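Local coordinates for penicillin-binding protein 2B (Streptococcus pneumoniae, PDB 2WAD), which probably cross-links adjacent glycan strands of cell-wall peptidoglycan as a penicillin-binding transpeptidase of the machinery that builds peripheral wall, at residues I413-Q416 against G417-P420; A206-S209 against K210-P213; I665-D668 against I669-Y673. All blocks are in the same frame, centred on the assembly; numbering follows the deposited sequence.

Interaction 1: I413-Q416 against G417-P420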
loop_
_atom_site.group_PDB
_atom_site.type_symbol
_atom_site.label_atom_id
_atom_site.label_comp_id
_atom_site.label_asym_id
_atom_site.label_seq_id
_atom_site.Cartn_x
_atom_site.Cartn_y
_atom_site.Cartn_z
ATOM N N ILE A 413 26.015 14.331 29.476
ATOM C CA ILE A 413 26.086 15.532 28.677
ATOM C C ILE A 413 25.228 16.539 29.404
ATOM O O ILE A 413 24.054 16.289 29.634
ATOM C CB ILE A 413 25.489 15.339 27.272
ATOM C CG1 ILE A 413 26.209 14.230 26.490
ATOM C CG2 ILE A 413 25.356 16.676 26.552
ATOM C CD1 ILE A 413 27.710 14.283 26.509
ATOM N N VAL A 414 25.827 17.658 29.789
ATOM C CA VAL A 414 25.144 18.638 30.627
ATOM C C VAL A 414 25.135 20.013 29.966
ATOM O O VAL A 414 26.178 20.666 29.877
ATOM C CB VAL A 414 25.802 18.742 32.037
ATOM C CG1 VAL A 414 24.957 19.663 32.917
ATOM C CG2 VAL A 414 25.885 17.364 32.685
ATOM N N PHE A 415 23.969 20.427 29.487
ATOM C CA PHE A 415 23.797 21.730 28.853
ATOM C C PHE A 415 22.949 22.559 29.817
ATOM O O PHE A 415 22.049 21.999 30.447
ATOM C CB PHE A 415 22.952 21.608 27.567
ATOM C CG PHE A 415 23.526 20.708 26.496
ATOM C CD1 PHE A 415 24.753 20.981 25.900
ATOM C CD2 PHE A 415 22.797 19.611 26.050
ATOM C CE1 PHE A 415 25.276 20.158 24.898
ATOM C CE2 PHE A 415 23.295 18.790 25.043
ATOM C CZ PHE A 415 24.528 19.062 24.448
ATOM N N GLN A 416 23.201 23.869 29.893
ATOM C CA GLN A 416 22.304 24.806 30.580
ATOM C C GLN A 416 20.882 24.649 30.058
ATOM O O GLN A 416 20.658 24.627 28.851
ATOM C CB GLN A 416 22.722 26.271 30.361
ATOM C CG GLN A 416 24.112 26.598 30.882
ATOM C CD GLN A 416 24.218 26.412 32.385
ATOM O OE1 GLN A 416 23.236 26.620 33.099
ATOM N NE2 GLN A 416 25.405 26.021 32.874
ATOM N N GLY A 417 19.916 24.549 30.959
ATOM C CA GLY A 417 18.530 24.521 30.538
ATOM C C GLY A 417 17.927 23.144 30.299
ATOM O O GLY A 417 16.750 23.062 29.953
ATOM N N SER A 418 18.695 22.064 30.457
ATOM C CA SER A 418 18.110 20.721 30.374
ATOM C C SER A 418 18.736 19.690 31.310
ATOM O O SER A 418 19.879 19.853 31.754
ATOM C CB SER A 418 18.032 20.213 28.930
ATOM O OG SER A 418 19.240 20.426 28.221
ATOM N N ALA A 419 17.971 18.650 31.631
ATOM C CA ALA A 419 18.426 17.575 32.510
ATOM C C ALA A 419 19.651 16.945 31.878
ATOM O O ALA A 419 19.754 16.927 30.663
ATOM C CB ALA A 419 17.322 16.532 32.658
ATOM N N PRO A 420 20.583 16.431 32.693
ATOM C CA PRO A 420 21.769 15.759 32.177
ATOM C C PRO A 420 21.361 14.543 31.355
ATOM O O PRO A 420 20.358 13.899 31.683
ATOM C CB PRO A 420 22.490 15.284 33.441
ATOM C CG PRO A 420 21.924 16.061 34.545
ATOM C CD PRO A 420 20.494 16.331 34.159
HETATM O O HOH W 1 22.000 18.494 29.426
#
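Val414 and Pro420 lie side by side and point the same way, their backbones 4.7 Å apart from CA to CA. The touch itself is made by one branch: Val414 CG2 sits 4.1 Å from Pro420 CB. With CG1 anti to the backbone N (chi1 -174°), the valine has CG2 beside that N, and this is the branch that meets the proline ring. Ser418 answers Phe415 in a second pairing, its OG standing near the plane of the phenyl ring, at the edge, and 4.0 Å from Phe415 CB. The ring itself leads away from the turn, and Ile413 CG2 lies over one of its faces, 3.2 Å above the plane and offset toward the rim.

The backbone explains why these pairs face each other. Phe415 to Ser418 form a type II beta turn, closed by a weak hydrogen bond from Ser418 N to Phe415 O of 3.4 Å. Gly417 takes the third position with a positive phi (92°), where a CB would collide with the carbonyl oxygen of Gln416. The two arms then run back with end-to-end directions 159° apart, and a water joins them: it accepts from Phe415 N at 2.8 Å and can donate to Ile413 O and Ala419 O, though with other acceptors nearby its two protons cannot serve all at once. Nearer the open end, Pro420 CA approaches Ile413 O at 3.5 Å in a CH...O contact.

The hairpin-like loop belongs to the transpeptidase domain, between strands 408-410 and 432-434. On helix 445-455, Ile413 packs against Val449 and Gln450, Phe415 against Val449 and Leu453; Phe415 also meets Phe509 edge-to-face. Gln416 NE2 bonds to Asn463 O, tying the turn to an adjoining loop.

Interaction 2: A206-S209 against K210-P213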
loop_
_atom_site.group_PDB
_atom_site.type_symbol
_atom_site.label_atom_id
_atom_site.label_comp_id
_atom_site.label_asym_id
_atom_site.label_seq_id
_atom_site.Cartn_x
_atom_site.Cartn_y
_atom_site.Cartn_z
ATOM N N ALA A 206 -33.812 -16.829 -21.224
ATOM C CA ALA A 206 -33.112 -17.398 -22.373
ATOM C C ALA A 206 -34.096 -17.904 -23.434
ATOM O O ALA A 206 -33.800 -17.873 -24.627
ATOM C CB ALA A 206 -32.179 -18.525 -21.922
ATOM N N SER A 207 -35.267 -18.361 -23.001
ATOM C CA SER A 207 -36.240 -18.947 -23.918
ATOM C C SER A 207 -37.160 -17.941 -24.622
ATOM O O SER A 207 -37.748 -18.262 -25.658
ATOM C CB SER A 207 -37.083 -20.005 -23.206
ATOM O OG SER A 207 -38.074 -19.389 -22.400
ATOM N N ILE A 208 -37.318 -16.739 -24.081
ATOM C CA ILE A 208 -38.161 -15.762 -24.761
ATOM C C ILE A 208 -37.459 -14.451 -25.099
ATOM O O ILE A 208 -38.106 -13.519 -25.585
ATOM C CB ILE A 208 -39.495 -15.478 -24.019
ATOM C CG1 ILE A 208 -39.295 -14.543 -22.826
ATOM C CG2 ILE A 208 -40.247 -16.765 -23.651
ATOM C CD1 ILE A 208 -38.786 -15.202 -21.609
ATOM N N SER A 209 -36.147 -14.402 -24.870
ATOM C CA SER A 209 -35.350 -13.187 -25.044
ATOM C C SER A 209 -35.423 -12.612 -26.453
ATOM O O SER A 209 -35.328 -11.398 -26.645
ATOM C CB SER A 209 -33.896 -13.410 -24.624
ATOM O OG SER A 209 -33.301 -14.466 -25.355
ATOM N N LYS A 210 -35.633 -13.477 -27.440
ATOM C CA LYS A 210 -35.906 -13.019 -28.804
ATOM C C LYS A 210 -37.075 -12.037 -28.921
ATOM O O LYS A 210 -37.202 -11.351 -29.939
ATOM C CB LYS A 210 -36.179 -14.221 -29.711
ATOM C CG LYS A 210 -37.400 -15.036 -29.283
ATOM C CD LYS A 210 -38.109 -15.664 -30.474
ATOM C CE LYS A 210 -38.899 -16.904 -30.066
ATOM N NZ LYS A 210 -38.000 -17.956 -29.522
ATOM N N GLU A 211 -37.962 -12.004 -27.926
ATOM C CA GLU A 211 -39.149 -11.158 -28.006
ATOM C C GLU A 211 -38.789 -9.719 -27.679
ATOM O O GLU A 211 -39.530 -8.795 -28.034
ATOM C CB GLU A 211 -40.223 -11.634 -27.040
ATOM C CG GLU A 211 -41.074 -12.792 -27.547
ATOM C CD GLU A 211 -41.956 -13.360 -26.444
ATOM O OE1 GLU A 211 -42.118 -12.678 -25.397
ATOM O OE2 GLU A 211 -42.477 -14.483 -26.597
ATOM N N MET A 212 -37.627 -9.563 -27.040
ATOM C CA MET A 212 -37.113 -8.280 -26.557
ATOM C C MET A 212 -35.812 -7.862 -27.262
ATOM O O MET A 212 -34.741 -8.378 -26.959
ATOM C CB MET A 212 -36.809 -8.379 -25.055
ATOM C CG MET A 212 -38.017 -8.635 -24.158
ATOM S SD MET A 212 -37.487 -8.794 -22.434
ATOM C CE MET A 212 -36.887 -10.478 -22.359
ATOM N N PRO A 213 -35.894 -6.909 -28.193
ATOM C CA PRO A 213 -34.693 -6.444 -28.883
ATOM C C PRO A 213 -33.552 -6.062 -27.946
ATOM O O PRO A 213 -33.745 -5.292 -27.001
ATOM C CB PRO A 213 -35.189 -5.218 -29.664
ATOM C CG PRO A 213 -36.634 -5.527 -29.920
ATOM C CD PRO A 213 -37.116 -6.260 -28.706
HETATM O O HOH W 2 -35.443 -16.514 -27.055
#
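Ile208 meets Glu211, and Ser209 meets Met212, through backbone hydrogen bonds; Ser209 and Ile208 have the most surface buried by the contact. Ile208 O accepts from Glu211 N at 2.8 Å, and Ser209 O accepts from Met212 N at 3.0 Å. Both bonds span three residues, the 3-10 spacing, and in both the donor stands above the carbonyl plane, 36° out of it for Ile208 and 54° for Ser209. They make a short 3-10 turn at 209-211, following the weakly bonded last part of helix 199-208.

The CB of Ser209 is directed away from the residues that follow, and its contact there is confined to its own peptide, with CB 3.3 Å from Lys210 N. Met212 comes back to Ser209 with its methyl, the chain bending at chi3, CE 4.1 Å from Ser209 CA. Glu211 lies against the Ile208 carbonyl, CB 3.2 Å from Ile208 O, and its carboxylate carbon CD is 4.1 Å from Ile208 CB, while the isoleucine's own branches lead elsewhere, toward Tyr103.

Lys210 is the third large contributor. Its CG falls between the backbone N and the carbonyl carbon (chi1 61°), and bends at chi2 and chi4 carry the chain back along the helix end, where NZ comes 3.9 Å from Ser207 O. A water accepts from Lys210 N at 3.1 Å and donates to Ala206 O, thus bridging backbone groups four residues apart.

The chemistry is therefore mainly that of a helix terminus: carbonyls are met by tight-turn amides and a bridging water, and Lys210 brings a positive charge to the end where the helix dipole is probably negative. Glu211 OE1 forms a salt bridge with Lys99, so the turn is also held electrostatically to helix 90-100, onto which Met212 packs.

Interaction 3: I665-D668 against I669-Y673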
loop_
_atom_site.group_PDB
_atom_site.type_symbol
_atom_site.label_atom_id
_atom_site.label_comp_id
_atom_site.label_asym_id
_atom_site.label_seq_id
_atom_site.Cartn_x
_atom_site.Cartn_y
_atom_site.Cartn_z
ATOM N N ILE A 665 13.241 -11.566 18.253
ATOM C CA ILE A 665 12.301 -11.623 17.132
ATOM C C ILE A 665 13.033 -11.482 15.798
ATOM O O ILE A 665 12.851 -12.311 14.909
ATOM C CB ILE A 665 11.168 -10.579 17.252
ATOM C CG1 ILE A 665 10.332 -10.860 18.507
ATOM C CG2 ILE A 665 10.280 -10.622 16.011
ATOM C CD1 ILE A 665 9.508 -9.660 18.970
ATOM N N ALA A 666 13.894 -10.469 15.687
ATOM C CA ALA A 666 14.716 -10.251 14.489
ATOM C C ALA A 666 15.514 -11.508 14.106
ATOM O O ALA A 666 15.562 -11.930 12.951
ATOM C CB ALA A 666 15.674 -9.037 14.711
ATOM N N ARG A 667 16.176 -12.101 15.086
ATOM C CA ARG A 667 16.953 -13.323 14.876
ATOM C C ARG A 667 16.069 -14.451 14.383
ATOM O O ARG A 667 16.427 -15.191 13.466
ATOM C CB ARG A 667 17.535 -13.709 16.240
ATOM C CG ARG A 667 18.262 -15.061 16.263
ATOM C CD ARG A 667 18.454 -15.471 17.714
ATOM N NE ARG A 667 17.170 -15.890 18.283
ATOM C CZ ARG A 667 16.864 -15.790 19.568
ATOM N NH1 ARG A 667 17.748 -15.254 20.400
ATOM N NH2 ARG A 667 15.682 -16.216 20.014
ATOM N N ASP A 668 14.918 -14.624 15.026
ATOM C CA ASP A 668 14.079 -15.765 14.697
ATOM C C ASP A 668 13.458 -15.582 13.314
ATOM O O ASP A 668 13.148 -16.579 12.656
ATOM C CB ASP A 668 12.955 -15.948 15.710
ATOM C CG ASP A 668 13.431 -16.514 17.038
ATOM O OD1 ASP A 668 12.591 -16.577 17.952
ATOM O OD2 ASP A 668 14.616 -16.863 17.196
ATOM N N ILE A 669 13.214 -14.337 12.906
ATOM C CA ILE A 669 12.774 -14.098 11.532
ATOM C C ILE A 669 13.893 -14.433 10.557
ATOM O O ILE A 669 13.643 -15.006 9.496
ATOM C CB ILE A 669 12.275 -12.655 11.269
ATOM C CG1 ILE A 669 10.955 -12.397 12.003
ATOM C CG2 ILE A 669 12.080 -12.409 9.762
ATOM C CD1 ILE A 669 10.605 -10.909 12.178
ATOM N N ILE A 670 15.123 -14.067 10.906
ATOM C CA ILE A 670 16.249 -14.404 10.045
ATOM C C ILE A 670 16.423 -15.923 9.929
ATOM O O ILE A 670 16.619 -16.439 8.823
ATOM C CB ILE A 670 17.542 -13.648 10.447
ATOM C CG1 ILE A 670 17.349 -12.154 10.133
ATOM C CG2 ILE A 670 18.780 -14.163 9.682
ATOM C CD1 ILE A 670 18.523 -11.288 10.451
ATOM N N ASN A 671 16.355 -16.640 11.050
ATOM C CA ASN A 671 16.505 -18.099 11.023
ATOM C C ASN A 671 15.354 -18.687 10.213
ATOM O O ASN A 671 15.545 -19.633 9.463
ATOM C CB ASN A 671 16.424 -18.708 12.428
ATOM C CG ASN A 671 17.692 -18.544 13.231
ATOM O OD1 ASN A 671 18.758 -18.300 12.682
ATOM N ND2 ASN A 671 17.590 -18.755 14.547
ATOM N N LEU A 672 14.147 -18.147 10.372
ATOM C CA LEU A 672 13.001 -18.684 9.626
ATOM C C LEU A 672 13.272 -18.589 8.138
ATOM O O LEU A 672 13.049 -19.537 7.385
ATOM C CB LEU A 672 11.697 -17.975 9.974
ATOM C CG LEU A 672 10.957 -18.478 11.221
ATOM C CD1 LEU A 672 9.909 -17.488 11.725
ATOM C CD2 LEU A 672 10.344 -19.880 11.026
ATOM N N TYR A 673 13.787 -17.437 7.720
ATOM C CA TYR A 673 14.117 -17.225 6.316
ATOM C C TYR A 673 15.209 -18.145 5.786
ATOM O O TYR A 673 15.107 -18.643 4.659
ATOM C CB TYR A 673 14.547 -15.780 6.067
ATOM C CG TYR A 673 14.671 -15.483 4.592
ATOM C CD1 TYR A 673 13.548 -15.469 3.771
ATOM C CD2 TYR A 673 15.909 -15.240 4.013
ATOM C CE1 TYR A 673 13.656 -15.213 2.401
ATOM C CE2 TYR A 673 16.023 -14.952 2.665
ATOM C CZ TYR A 673 14.893 -14.939 1.863
ATOM O OH TYR A 673 15.005 -14.683 0.522
HETATM O O HOH W 3 15.187 -19.282 15.777
#
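Ile665 and Ile669 make the apolar part of this one-turn contact, crossing with CG2 of the first 3.9 Å from CD1 of the second. The backbone supplies four bonds of i to i+4 type. Ile669 N reaches Ile665 O nearly head-on, at a C=O...N angle of 164°; Ile670 N to Ala666 O and Asn671 N to Arg667 O follow, the latter at 2.8 Å. Leu672 N meets Asp668 O from above the carbonyl plane, 39° out of it.

This run of bonds belongs to the C-terminal helix 661-676 of the penicillin-binding transpeptidase fold, which packs between helix 314-334 and the antiparallel sheet: Ile665 touches Leu324 and Val649, and Ile670 lies on Val647.

Among the charged groups, Arg667 forms a side-on salt bridge with its neighbour Asp668, NE at 2.9 Å and NH2 at 3.1 Å from OD2, both reaching it from the same face, out of the carboxylate plane. Its chain bends at chi3 (73°), bringing the guanidinium edge to that oxygen. Tyr327 OH bonds to the other oxygen, OD1. A water donates to Asp668 OD2 and accepts from Asn671 ND2 at 2.8 Å, and the Asn671 amide is further fixed by Thr609 N and Gly607 O.

Read from the N terminus, the three contacts come in series, and none nests within or crosses another. Interaction 2 comes first, finishing helix 199-208 before the chain enters strand 215-225, within the dimerisation-domain sequence family. Interaction 1 follows in the transpeptidase domain, reversing the chain in the loop between strands 408-410 and 432-434 and setting it beside helix 445-455. Interaction 3, near the C terminus, closes no loop but binds successive turns of helix 661-676, which joins helix 314-334 to the sheet. Interactions 1 and 2 lie on opposite sides of the chain's centre, about 87 Å apart between centres; interactions 1 and 3 share one domain, yet their nearest atoms are about 28 Å apart.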